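Local atomic coordinates of cytochrome C (Marichromatium purpuratum 984, PDB entry 5LO9), a protein that probably oxidises thiosulfate and passes the electrons along a chain of c-type hemes, as a multiheme thiosulfate dehydrogenase. Residues E53-G58 with P63-W68; A171-A176 with L452-R457; D250-G255 with I360-T365; A312-G315 with V320-M323. All coordinates share one frame; numbering follows the deposited sequence.

Interaction 1 (E53-G58 with P63-W68); sequences ERFRAG and PVMSPW. With HEC (heme c), chain C; PGO (S-1,2-propanediol), chain I.
M65 lies between an aromatic ring and an iron atom: its CG methylene sits over one face of the F55 ring while its SD, one bond further on, ligates the iron of heme c. The evidence for the first is a CH-pi contact, with CG of M65 4.0 Å from the centroid of the F55 ring and 24° off the ring normal, displaced toward the rim beside F55 CZ. For the second it is the coordination bond of 2.3 Å between M65 SD and the heme FE, with H25 as the other axial ligand. The M65 torsions make both possible: CG stands anti to the backbone N (chi1 178°), and a bend at chi2 (60°) turns the sulfur down onto the iron. The two side chains cross at about a right angle. At the rim of the same ring, near its plane, S66 OG lies 3.5 Å from F55 CD1, and a propionate oxygen of this heme, O1D, lies 3.8 Å from F55 CZ. Across the contact there is no hydrogen bond, so contact of F55 with M65 and S66 carries it. Further along 63-68, the heme methyl CMC lies over one face of the W68 ring, toward its rim. R54, a helix neighbour of F55, looks elsewhere, hydrogen-bonding a propionate of a second heme and, through its NH1 and NH2, a bound propanediol. Helix 45-57 closes at G58 with a Schellman motif, and the loop beyond leads to the methionine. This is the distal, methionine side of a His/Met-ligated class I cytochrome c heme site.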
# COMPACT_ATOMS: atom_id res chain seq x y z
N GLU A 53 -54.06 -13.77 -3.04
CA GLU A 53 -54.84 -12.55 -2.96
C GLU A 53 -54.48 -11.58 -4.06
O GLU A 53 -55.33 -10.78 -4.47
CB GLU A 53 -54.67 -11.91 -1.57
CG GLU A 53 -55.54 -12.58 -0.50
CD GLU A 53 -55.12 -12.26 0.97
OE1 GLU A 53 -54.23 -11.40 1.19
OE2 GLU A 53 -55.70 -12.88 1.91
N ARG A 54 -53.24 -11.63 -4.57
CA ARG A 54 -52.89 -10.79 -5.72
C ARG A 54 -53.72 -11.16 -6.93
O ARG A 54 -54.22 -10.29 -7.64
CB ARG A 54 -51.41 -10.90 -6.09
CG ARG A 54 -50.45 -10.24 -5.13
CD ARG A 54 -49.31 -9.51 -5.83
NE ARG A 54 -48.23 -9.29 -4.89
CZ ARG A 54 -48.26 -8.35 -3.95
NH1 ARG A 54 -49.31 -7.54 -3.81
NH2 ARG A 54 -47.25 -8.22 -3.13
N PHE A 55 -53.86 -12.47 -7.18
CA PHE A 55 -54.70 -12.95 -8.26
C PHE A 55 -56.12 -12.43 -8.09
O PHE A 55 -56.74 -11.94 -9.04
CB PHE A 55 -54.70 -14.48 -8.26
CG PHE A 55 -53.54 -15.12 -8.92
CD1 PHE A 55 -53.42 -15.13 -10.29
CD2 PHE A 55 -52.58 -15.79 -8.17
CE1 PHE A 55 -52.37 -15.75 -10.90
CE2 PHE A 55 -51.50 -16.41 -8.77
CZ PHE A 55 -51.39 -16.38 -10.13
N ARG A 56 -56.65 -12.50 -6.86
CA ARG A 56 -58.02 -12.09 -6.58
C ARG A 56 -58.24 -10.60 -6.75
O ARG A 56 -59.34 -10.17 -7.10
CB ARG A 56 -58.37 -12.53 -5.16
CG ARG A 56 -58.51 -14.04 -5.09
CD ARG A 56 -58.32 -14.55 -3.73
NE ARG A 56 -59.38 -14.26 -2.76
CZ ARG A 56 -60.42 -15.05 -2.53
NH1 ARG A 56 -60.55 -16.17 -3.22
NH2 ARG A 56 -61.31 -14.75 -1.60
N ALA A 57 -57.21 -9.80 -6.48
CA ALA A 57 -57.23 -8.35 -6.58
C ALA A 57 -56.95 -7.82 -8.00
O ALA A 57 -57.13 -6.62 -8.25
CB ALA A 57 -56.19 -7.79 -5.60
N GLY A 58 -56.50 -8.67 -8.91
CA GLY A 58 -56.16 -8.23 -10.24
C GLY A 58 -54.75 -7.72 -10.41
O GLY A 58 -54.43 -7.22 -11.49
N PRO A 63 -54.82 -17.03 -17.17
CA PRO A 63 -56.06 -17.72 -17.51
C PRO A 63 -56.21 -19.07 -16.84
O PRO A 63 -57.35 -19.50 -16.62
CB PRO A 63 -55.96 -17.88 -19.03
CG PRO A 63 -54.50 -17.81 -19.32
CD PRO A 63 -53.94 -16.85 -18.33
N VAL A 64 -55.11 -19.74 -16.50
CA VAL A 64 -55.19 -21.05 -15.85
C VAL A 64 -55.37 -20.93 -14.35
O VAL A 64 -56.12 -21.71 -13.75
CB VAL A 64 -53.94 -21.89 -16.17
CG1 VAL A 64 -53.93 -23.17 -15.31
CG2 VAL A 64 -53.95 -22.24 -17.61
N MET A 65 -54.67 -20.01 -13.71
CA MET A 65 -54.64 -20.04 -12.25
C MET A 65 -55.67 -19.12 -11.62
O MET A 65 -56.27 -19.49 -10.61
CB MET A 65 -53.23 -19.68 -11.76
CG MET A 65 -53.07 -19.63 -10.23
SD MET A 65 -53.41 -21.20 -9.42
CE MET A 65 -53.98 -20.46 -7.90
N SER A 66 -55.92 -17.95 -12.20
CA SER A 66 -56.87 -17.00 -11.62
C SER A 66 -58.20 -17.61 -11.20
O SER A 66 -58.75 -17.17 -10.18
CB SER A 66 -57.11 -15.85 -12.61
OG SER A 66 -56.20 -14.76 -12.39
N PRO A 67 -58.78 -18.58 -11.93
CA PRO A 67 -60.07 -19.13 -11.49
C PRO A 67 -59.96 -19.98 -10.25
O PRO A 67 -60.85 -19.93 -9.39
CB PRO A 67 -60.50 -19.98 -12.69
CG PRO A 67 -59.77 -19.44 -13.81
CD PRO A 67 -58.44 -19.06 -13.27
N TRP A 68 -58.88 -20.75 -10.10
CA TRP A 68 -58.71 -21.51 -8.86
C TRP A 68 -58.41 -20.59 -7.69
O TRP A 68 -58.82 -20.89 -6.56
CB TRP A 68 -57.62 -22.53 -9.04
CG TRP A 68 -57.88 -23.33 -10.22
CD1 TRP A 68 -57.11 -23.43 -11.34
CD2 TRP A 68 -59.02 -24.15 -10.43
NE1 TRP A 68 -57.70 -24.30 -12.23
CE2 TRP A 68 -58.88 -24.74 -11.70
CE3 TRP A 68 -60.15 -24.45 -9.66
CZ2 TRP A 68 -59.83 -25.62 -12.22
CZ3 TRP A 68 -61.08 -25.32 -10.18
CH2 TRP A 68 -60.92 -25.89 -11.45
FE HEC C . -51.71 -22.69 -8.99
CHA HEC C . -49.43 -20.15 -9.69
CHB HEC C . -51.57 -21.88 -5.55
CHC HEC C . -54.27 -25.00 -8.32
CHD HEC C . -51.69 -23.69 -12.37
NA HEC C . -50.69 -21.28 -7.82
C1A HEC C . -49.82 -20.36 -8.29
C2A HEC C . -49.27 -19.48 -7.22
C3A HEC C . -49.91 -20.00 -6.02
C4A HEC C . -50.76 -21.11 -6.49
CMA HEC C . -49.71 -19.48 -4.64
CAA HEC C . -48.27 -18.34 -7.30
CBA HEC C . -46.91 -18.94 -7.04
CGA HEC C . -45.78 -17.96 -6.77
O1A HEC C . -44.61 -18.42 -6.79
O2A HEC C . -46.01 -16.76 -6.53
NB HEC C . -52.71 -23.32 -7.27
C1B HEC C . -52.50 -22.89 -6.02
C2B HEC C . -53.37 -23.54 -5.04
C3B HEC C . -54.18 -24.47 -5.84
C4B HEC C . -53.69 -24.24 -7.21
CMB HEC C . -53.38 -23.32 -3.57
CAB HEC C . -55.27 -25.38 -5.37
CBB HEC C . -56.33 -24.53 -4.69
NC HEC C . -52.77 -24.08 -10.13
C1C HEC C . -53.75 -24.88 -9.70
C2C HEC C . -54.28 -25.75 -10.76
C3C HEC C . -53.51 -25.38 -11.95
C4C HEC C . -52.60 -24.34 -11.43
CMC HEC C . -55.35 -26.77 -10.62
CAC HEC C . -53.58 -25.90 -13.35
CBC HEC C . -54.98 -25.86 -13.88
ND HEC C . -50.75 -22.03 -10.71
C1D HEC C . -50.88 -22.55 -11.94
C2D HEC C . -50.06 -21.86 -12.94
C3D HEC C . -49.38 -20.82 -12.18
C4D HEC C . -49.90 -21.01 -10.80
CMD HEC C . -49.95 -22.15 -14.40
CAD HEC C . -48.47 -19.78 -12.75
CBD HEC C . -49.35 -18.53 -12.82
CGD HEC C . -48.62 -17.36 -13.40
O1D HEC C . -48.93 -16.19 -13.05
O2D HEC C . -47.75 -17.64 -14.25
C1 PGO I . -49.57 -5.83 -0.00
C2 PGO I . -48.03 -5.89 -0.09
C3 PGO I . -47.54 -5.17 -1.37
O1 PGO I . -50.09 -5.54 -1.33
O2 PGO I . -47.52 -7.25 -0.05

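Interaction 2 (A171-A176 with L452-R457); sequences AGRLDA and LLDTVR. With PGO (S-1,2-propanediol), chain P.
R173 bridges two cytochrome c-type domains, reaching from the turn between helices 166-171 and 176-187 to the loop that follows helix 439-449. The backbones are far apart, 11.6 Å between R173 CA and L453 CA, and the R173 side chain spans that gap, with D117 beside it. Its CB points toward 452-457. CG lies beside the backbone N (chi1 -60°), and from CG through CD to NE the chain runs extended; CB, CG and CD make no close contact with 452-457. CZ is the first atom to feel both neighbours, with D454 OD1 at the edge and L453 CD1 above. NH1 then donates to D454 OD1 at 3.1 Å, while L453 CD1 stands 3.8 Å from the same NH1, over one face of the group and offset toward its rim. NH2 makes the shorter bond, 2.8 Å to D454 OD1, with an N-H...O angle of 155°. The grip is therefore end-on and forked, two nitrogens on one carboxylate oxygen, which lies in the guanidinium plane. The carboxylate is turned 75° to that plane: NH1 meets the syn lone pair of OD1, whereas NH2 arrives on the syn side but above the carboxylate plane. Charge pairing and a methyl cover thus act together on the guanidinium. L453 also touches the heme ligated by M167, and L452 touches the heme ligated by M450, so the bridge sits where two heme pockets adjoin. D454 is the centre of an inverse gamma turn, and its CB lies over the centre of the R457 guanidinium, 3.7 Å above that plane.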
# COMPACT_ATOMS: atom_id res chain seq x y z
N ALA A 171 -37.52 -5.62 -13.76
CA ALA A 171 -37.84 -6.23 -15.04
C ALA A 171 -37.65 -5.25 -16.17
O ALA A 171 -37.30 -5.65 -17.29
CB ALA A 171 -39.27 -6.75 -15.05
N GLY A 172 -37.89 -3.97 -15.89
CA GLY A 172 -37.74 -2.90 -16.85
C GLY A 172 -36.32 -2.64 -17.30
O GLY A 172 -36.11 -1.91 -18.27
N ARG A 173 -35.35 -3.19 -16.59
CA ARG A 173 -33.95 -2.95 -16.86
C ARG A 173 -33.26 -4.17 -17.48
O ARG A 173 -32.04 -4.16 -17.66
CB ARG A 173 -33.29 -2.52 -15.55
CG ARG A 173 -33.92 -1.24 -14.97
CD ARG A 173 -33.25 -0.76 -13.72
NE ARG A 173 -34.07 0.18 -12.97
CZ ARG A 173 -33.61 0.97 -12.00
NH1 ARG A 173 -32.34 0.95 -11.64
NH2 ARG A 173 -34.42 1.80 -11.39
N LEU A 174 -34.02 -5.20 -17.82
CA LEU A 174 -33.51 -6.41 -18.44
C LEU A 174 -34.02 -6.52 -19.88
O LEU A 174 -35.17 -6.15 -20.16
CB LEU A 174 -33.96 -7.65 -17.67
CG LEU A 174 -33.67 -7.73 -16.18
CD1 LEU A 174 -34.33 -8.99 -15.56
CD2 LEU A 174 -32.21 -7.75 -15.99
N ASP A 175 -33.17 -7.03 -20.78
CA ASP A 175 -33.59 -7.35 -22.14
C ASP A 175 -34.01 -8.83 -22.20
O ASP A 175 -33.83 -9.59 -21.25
CB ASP A 175 -32.50 -6.97 -23.18
CG ASP A 175 -31.23 -7.83 -23.11
OD1 ASP A 175 -31.32 -9.06 -22.87
OD2 ASP A 175 -30.12 -7.27 -23.40
N ALA A 176 -34.64 -9.22 -23.31
CA ALA A 176 -35.20 -10.56 -23.44
C ALA A 176 -34.17 -11.66 -23.19
O ALA A 176 -34.48 -12.69 -22.58
CB ALA A 176 -35.77 -10.72 -24.84
N LEU A 452 -31.96 0.65 -1.54
CA LEU A 452 -31.08 -0.11 -2.42
C LEU A 452 -31.35 0.13 -3.90
O LEU A 452 -30.46 0.56 -4.64
CB LEU A 452 -31.24 -1.59 -2.11
CG LEU A 452 -30.37 -2.55 -2.85
CD1 LEU A 452 -28.93 -2.40 -2.38
CD2 LEU A 452 -30.95 -3.94 -2.62
N LEU A 453 -32.60 -0.11 -4.31
CA LEU A 453 -33.05 0.11 -5.67
C LEU A 453 -33.73 1.46 -5.76
O LEU A 453 -34.58 1.79 -4.93
CB LEU A 453 -34.01 -1.00 -6.11
CG LEU A 453 -34.47 -1.04 -7.55
CD1 LEU A 453 -33.31 -0.95 -8.52
CD2 LEU A 453 -35.31 -2.33 -7.78
N ASP A 454 -33.36 2.24 -6.76
CA ASP A 454 -33.73 3.64 -6.79
C ASP A 454 -35.13 3.86 -7.36
O ASP A 454 -35.32 4.75 -8.19
CB ASP A 454 -32.71 4.50 -7.56
CG ASP A 454 -32.49 4.05 -8.98
OD1 ASP A 454 -32.88 2.94 -9.38
OD2 ASP A 454 -31.94 4.88 -9.72
N THR A 455 -36.13 3.09 -6.92
CA THR A 455 -37.51 3.50 -7.18
C THR A 455 -37.88 4.72 -6.35
O THR A 455 -38.78 5.48 -6.73
CB THR A 455 -38.48 2.39 -6.83
OG1 THR A 455 -38.38 2.15 -5.44
CG2 THR A 455 -38.16 1.14 -7.60
N VAL A 456 -37.16 4.92 -5.26
CA VAL A 456 -37.34 6.03 -4.34
C VAL A 456 -35.99 6.67 -4.11
O VAL A 456 -35.01 5.98 -3.85
CB VAL A 456 -37.93 5.53 -3.00
CG1 VAL A 456 -38.18 6.70 -2.08
CG2 VAL A 456 -39.20 4.71 -3.24
N ARG A 457 -35.95 8.00 -4.11
CA ARG A 457 -34.72 8.68 -3.71
C ARG A 457 -35.07 9.86 -2.81
O ARG A 457 -35.74 10.79 -3.25
CB ARG A 457 -33.91 9.12 -4.93
CG ARG A 457 -32.91 8.04 -5.45
CD ARG A 457 -31.76 7.77 -4.48
NE ARG A 457 -30.88 6.64 -4.79
CZ ARG A 457 -31.05 5.39 -4.35
NH1 ARG A 457 -32.08 5.07 -3.59
NH2 ARG A 457 -30.16 4.45 -4.67
C1 PGO P . -37.65 -4.22 -21.32
C2 PGO P . -38.58 -3.01 -21.52
C3 PGO P . -37.76 -1.71 -21.72
O1 PGO P . -38.36 -5.33 -20.74
O2 PGO P . -39.51 -2.94 -20.41

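Interaction 3 (D250-G255 with I360-T365); sequences DALPEG and IFWLAT. With EDO (1,2-ethanediol), chain X.
The carbonyl oxygen of W362, at the end of helix 351-363, is gripped twice from within its own segment, by T365 OG1 at 2.6 Å and by T365 N at 3.0 Å, while the W362 indole reaches the loop 250-255. The hydroxyl bond lies in the carbonyl plane, on a lone pair, and holds the chain as it leaves the helix. An ethanediol O1 donates in turn to T365 OG1. Across the contact, W362 NE1 donates to A251 O at 3.2 Å; the angle of 136° and an oxygen tilted 18° out of the indole plane mark a bent bond. One face of the indole carries two CH-pi contacts side by side: L252 CD2 is 3.9 Å from the centroid of the six-membered ring, and P253 CD is likewise 3.9 Å from that of the five-membered ring. With CG anti to the backbone N (chi1 171°), the indole extends from the helix toward this loop. V261 of helix 256-269 touches L252, P253 and W362. The C-terminal end of helix 351-363 is thus packed by its tryptophan against the loop leading into helix 256-269, in the helical, cytochrome c-type part of the chain.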
# COMPACT_ATOMS: atom_id res chain seq x y z
N ASP A 250 -13.97 -10.67 -14.61
CA ASP A 250 -13.27 -11.72 -15.34
C ASP A 250 -11.77 -11.50 -15.35
O ASP A 250 -11.00 -12.46 -15.35
CB ASP A 250 -13.74 -11.78 -16.79
CG ASP A 250 -15.23 -12.00 -16.91
OD1 ASP A 250 -15.75 -12.94 -16.26
OD2 ASP A 250 -15.88 -11.25 -17.68
N ALA A 251 -11.35 -10.23 -15.34
CA ALA A 251 -9.95 -9.86 -15.46
C ALA A 251 -9.19 -9.92 -14.13
O ALA A 251 -8.61 -8.93 -13.68
CB ALA A 251 -9.89 -8.45 -16.04
N LEU A 252 -9.17 -11.14 -13.48
CA LEU A 252 -8.34 -11.24 -12.28
C LEU A 252 -6.85 -11.33 -12.65
O LEU A 252 -6.50 -11.82 -13.72
CB LEU A 252 -8.68 -12.48 -11.47
CG LEU A 252 -9.85 -12.55 -10.51
CD1 LEU A 252 -9.70 -13.88 -9.71
CD2 LEU A 252 -9.93 -11.32 -9.62
N PRO A 253 -5.95 -10.93 -11.75
CA PRO A 253 -4.52 -11.06 -12.05
C PRO A 253 -4.15 -12.53 -12.14
O PRO A 253 -4.87 -13.42 -11.68
CB PRO A 253 -3.82 -10.36 -10.88
CG PRO A 253 -4.81 -9.52 -10.25
CD PRO A 253 -6.13 -10.28 -10.43
N GLU A 254 -3.00 -12.77 -12.77
CA GLU A 254 -2.54 -14.13 -13.00
C GLU A 254 -1.82 -14.72 -11.80
O GLU A 254 -1.05 -14.04 -11.10
CB GLU A 254 -1.64 -14.14 -14.22
CG GLU A 254 -2.45 -14.19 -15.47
CD GLU A 254 -1.59 -14.32 -16.68
OE1 GLU A 254 -0.34 -14.24 -16.53
OE2 GLU A 254 -2.18 -14.52 -17.77
N GLY A 255 -2.08 -15.99 -11.55
CA GLY A 255 -1.29 -16.74 -10.62
C GLY A 255 -1.68 -16.43 -9.20
O GLY A 255 -2.75 -15.88 -8.93
N ILE A 360 -8.28 -4.77 -2.71
CA ILE A 360 -8.47 -3.33 -2.87
C ILE A 360 -7.48 -2.77 -3.88
O ILE A 360 -7.80 -1.88 -4.65
CB ILE A 360 -8.33 -2.64 -1.52
CG1 ILE A 360 -9.51 -3.02 -0.61
CG2 ILE A 360 -8.27 -1.17 -1.71
CD1 ILE A 360 -9.27 -2.76 0.90
N PHE A 361 -6.24 -3.25 -3.84
CA PHE A 361 -5.22 -2.84 -4.79
C PHE A 361 -5.68 -3.15 -6.20
O PHE A 361 -5.60 -2.30 -7.09
CB PHE A 361 -3.92 -3.59 -4.46
CG PHE A 361 -2.80 -3.49 -5.51
CD1 PHE A 361 -2.34 -4.63 -6.16
CD2 PHE A 361 -2.15 -2.28 -5.75
CE1 PHE A 361 -1.30 -4.54 -7.07
CE2 PHE A 361 -1.09 -2.20 -6.65
CZ PHE A 361 -0.68 -3.33 -7.32
N TRP A 362 -6.18 -4.35 -6.40
CA TRP A 362 -6.62 -4.74 -7.73
C TRP A 362 -7.75 -3.84 -8.25
O TRP A 362 -7.70 -3.38 -9.40
CB TRP A 362 -7.05 -6.19 -7.70
CG TRP A 362 -7.71 -6.62 -8.94
CD1 TRP A 362 -7.13 -6.73 -10.15
CD2 TRP A 362 -9.07 -7.02 -9.09
NE1 TRP A 362 -8.05 -7.18 -11.07
CE2 TRP A 362 -9.24 -7.38 -10.44
CE3 TRP A 362 -10.15 -7.12 -8.23
CZ2 TRP A 362 -10.44 -7.80 -10.94
CZ3 TRP A 362 -11.34 -7.55 -8.72
CH2 TRP A 362 -11.48 -7.88 -10.08
N LEU A 363 -8.77 -3.56 -7.42
CA LEU A 363 -9.86 -2.69 -7.87
C LEU A 363 -9.35 -1.34 -8.34
O LEU A 363 -10.01 -0.69 -9.16
CB LEU A 363 -10.88 -2.46 -6.77
CG LEU A 363 -11.70 -3.65 -6.34
CD1 LEU A 363 -12.59 -3.24 -5.21
CD2 LEU A 363 -12.51 -4.18 -7.53
N ALA A 364 -8.20 -0.91 -7.82
CA ALA A 364 -7.63 0.40 -8.07
C ALA A 364 -6.68 0.43 -9.27
O ALA A 364 -6.02 1.46 -9.50
CB ALA A 364 -6.89 0.89 -6.84
N THR A 365 -6.60 -0.67 -10.02
CA THR A 365 -5.73 -0.73 -11.20
C THR A 365 -5.93 0.47 -12.10
O THR A 365 -7.05 0.76 -12.56
CB THR A 365 -6.01 -2.00 -11.98
OG1 THR A 365 -5.77 -3.16 -11.17
CG2 THR A 365 -5.07 -2.04 -13.07
C1 EDO X . -3.25 -5.75 -10.68
O1 EDO X . -4.00 -5.49 -11.89
C2 EDO X . -1.76 -5.60 -10.99
O2 EDO X . -1.15 -6.87 -11.30

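Interaction 4 (A312-G315 with V320-M323); sequences AYRG and VDTM. With EDO (1,2-ethanediol), chain S.
R314 and D321 cross obliquely over a two-stranded beta hairpin, strands 312-314 and 319-321, with the guanidinium and carboxylate planes turned 45° against each other. The arginine approaches side-on: NE bonds D321 OD2 at 2.8 Å and NH2 bonds the same oxygen at 2.9 Å, a forked salt bridge on one atom. NE uses the anti lone pair of OD2, away from OD1, whereas NH2 meets OD2 nearly along the C-O bond. The oxygen lies at the guanidinium edge but is tilted about 18° from its plane, so the fit is not flat. Bends at chi2 and chi3 (-75°) fold the arginine back over the strand pair and bring NE to the acid. A third donor, N317 ND2 from the turn, also reaches OD2, which probably holds the carboxylate in place and favours its charged form. R314 also lies near R326 and the bound thiosulfate, though the thiosulfate pocket proper is lined by other residues. On the other face of the hairpin Y313 and V320 form a non-hydrogen-bonded pair; their side chains approach loosely, Y313 CB to V320 CG2 being 4.3 Å, and both pack against the second subunit. A312 and D321 are the hydrogen-bonded pair, with D321 N to A312 O at 2.9 Å and A312 N to D321 O at 3.2 Å. T322 then caps the start of helix 323-332 through its OG1. Beside the interstrand bonds A312 O takes a CA-H...O contact from V320 CA at 3.3 Å.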
# COMPACT_ATOMS: atom_id res chain seq x y z
N ALA A 312 -2.39 8.75 4.98
CA ALA A 312 -3.06 10.04 5.11
C ALA A 312 -3.19 10.42 6.57
O ALA A 312 -3.33 9.54 7.42
CB ALA A 312 -4.44 9.99 4.54
N TYR A 313 -3.19 11.73 6.85
CA TYR A 313 -3.53 12.18 8.20
C TYR A 313 -5.04 12.09 8.46
O TYR A 313 -5.86 12.46 7.60
CB TYR A 313 -3.03 13.60 8.48
CG TYR A 313 -3.38 14.09 9.90
CD1 TYR A 313 -4.44 14.99 10.12
CD2 TYR A 313 -2.67 13.65 11.02
CE1 TYR A 313 -4.77 15.42 11.41
CE2 TYR A 313 -3.00 14.09 12.33
CZ TYR A 313 -4.05 14.97 12.51
OH TYR A 313 -4.38 15.40 13.78
N ARG A 314 -5.40 11.52 9.61
CA ARG A 314 -6.78 11.35 10.08
C ARG A 314 -6.97 12.03 11.44
O ARG A 314 -6.38 11.59 12.43
CB ARG A 314 -7.13 9.86 10.22
CG ARG A 314 -7.32 9.10 8.92
CD ARG A 314 -8.55 8.13 8.99
NE ARG A 314 -8.28 6.92 9.78
CZ ARG A 314 -9.16 6.27 10.54
NH1 ARG A 314 -10.42 6.74 10.66
NH2 ARG A 314 -8.78 5.16 11.18
N GLY A 315 -7.85 13.03 11.51
CA GLY A 315 -8.09 13.72 12.78
C GLY A 315 -8.72 12.87 13.89
O GLY A 315 -8.63 13.25 15.07
N VAL A 320 -1.22 9.60 11.34
CA VAL A 320 -1.18 9.22 9.93
C VAL A 320 -1.47 7.72 9.84
O VAL A 320 -0.89 6.93 10.58
CB VAL A 320 0.19 9.56 9.30
CG1 VAL A 320 0.35 8.96 7.91
CG2 VAL A 320 0.37 11.05 9.22
N ASP A 321 -2.35 7.33 8.93
CA ASP A 321 -2.84 5.96 8.87
C ASP A 321 -2.50 5.33 7.53
O ASP A 321 -2.73 5.92 6.48
CB ASP A 321 -4.36 5.88 9.10
CG ASP A 321 -4.76 5.69 10.58
OD1 ASP A 321 -3.90 5.41 11.48
OD2 ASP A 321 -5.99 5.82 10.85
N THR A 322 -1.94 4.13 7.58
CA THR A 322 -1.80 3.30 6.40
C THR A 322 -3.15 2.72 6.01
O THR A 322 -4.12 2.81 6.75
CB THR A 322 -0.80 2.16 6.64
OG1 THR A 322 -1.17 1.37 7.78
CG2 THR A 322 0.60 2.64 6.84
N MET A 323 -3.20 2.14 4.82
CA MET A 323 -4.37 1.35 4.44
C MET A 323 -4.61 0.19 5.41
O MET A 323 -5.75 -0.10 5.75
CB MET A 323 -4.20 0.83 3.03
CG MET A 323 -5.29 -0.09 2.56
SD MET A 323 -6.90 0.70 2.58
CE MET A 323 -6.72 1.96 1.34
C1 EDO S . 0.13 0.34 3.29
O1 EDO S . -0.91 -0.40 4.00
C2 EDO S . -0.42 1.17 2.11
O2 EDO S . -0.99 2.47 2.54

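Interactions 1, 2 and 4 include residues of heme pockets, while interaction 3 lies further off, with the W362 side chain about 13 Å from a heme. Interaction 1 supplies the methionine ligand of the first heme, and interaction 2 adjoins two further heme pockets; their centres are about 26 Å apart. Interactions 3 and 4 lie in sequence between the two segments of interaction 2, whose centre is about 29 Å from that of interaction 3. Interactions 3 and 4 approach to about 5 Å at their nearest atoms without touching, and both reach the second subunit. Interaction 4 is closest to substrate, with the R314 side chain about 5 Å from thiosulfate; the centres of interactions 1 and 4 are about 60 Å apart.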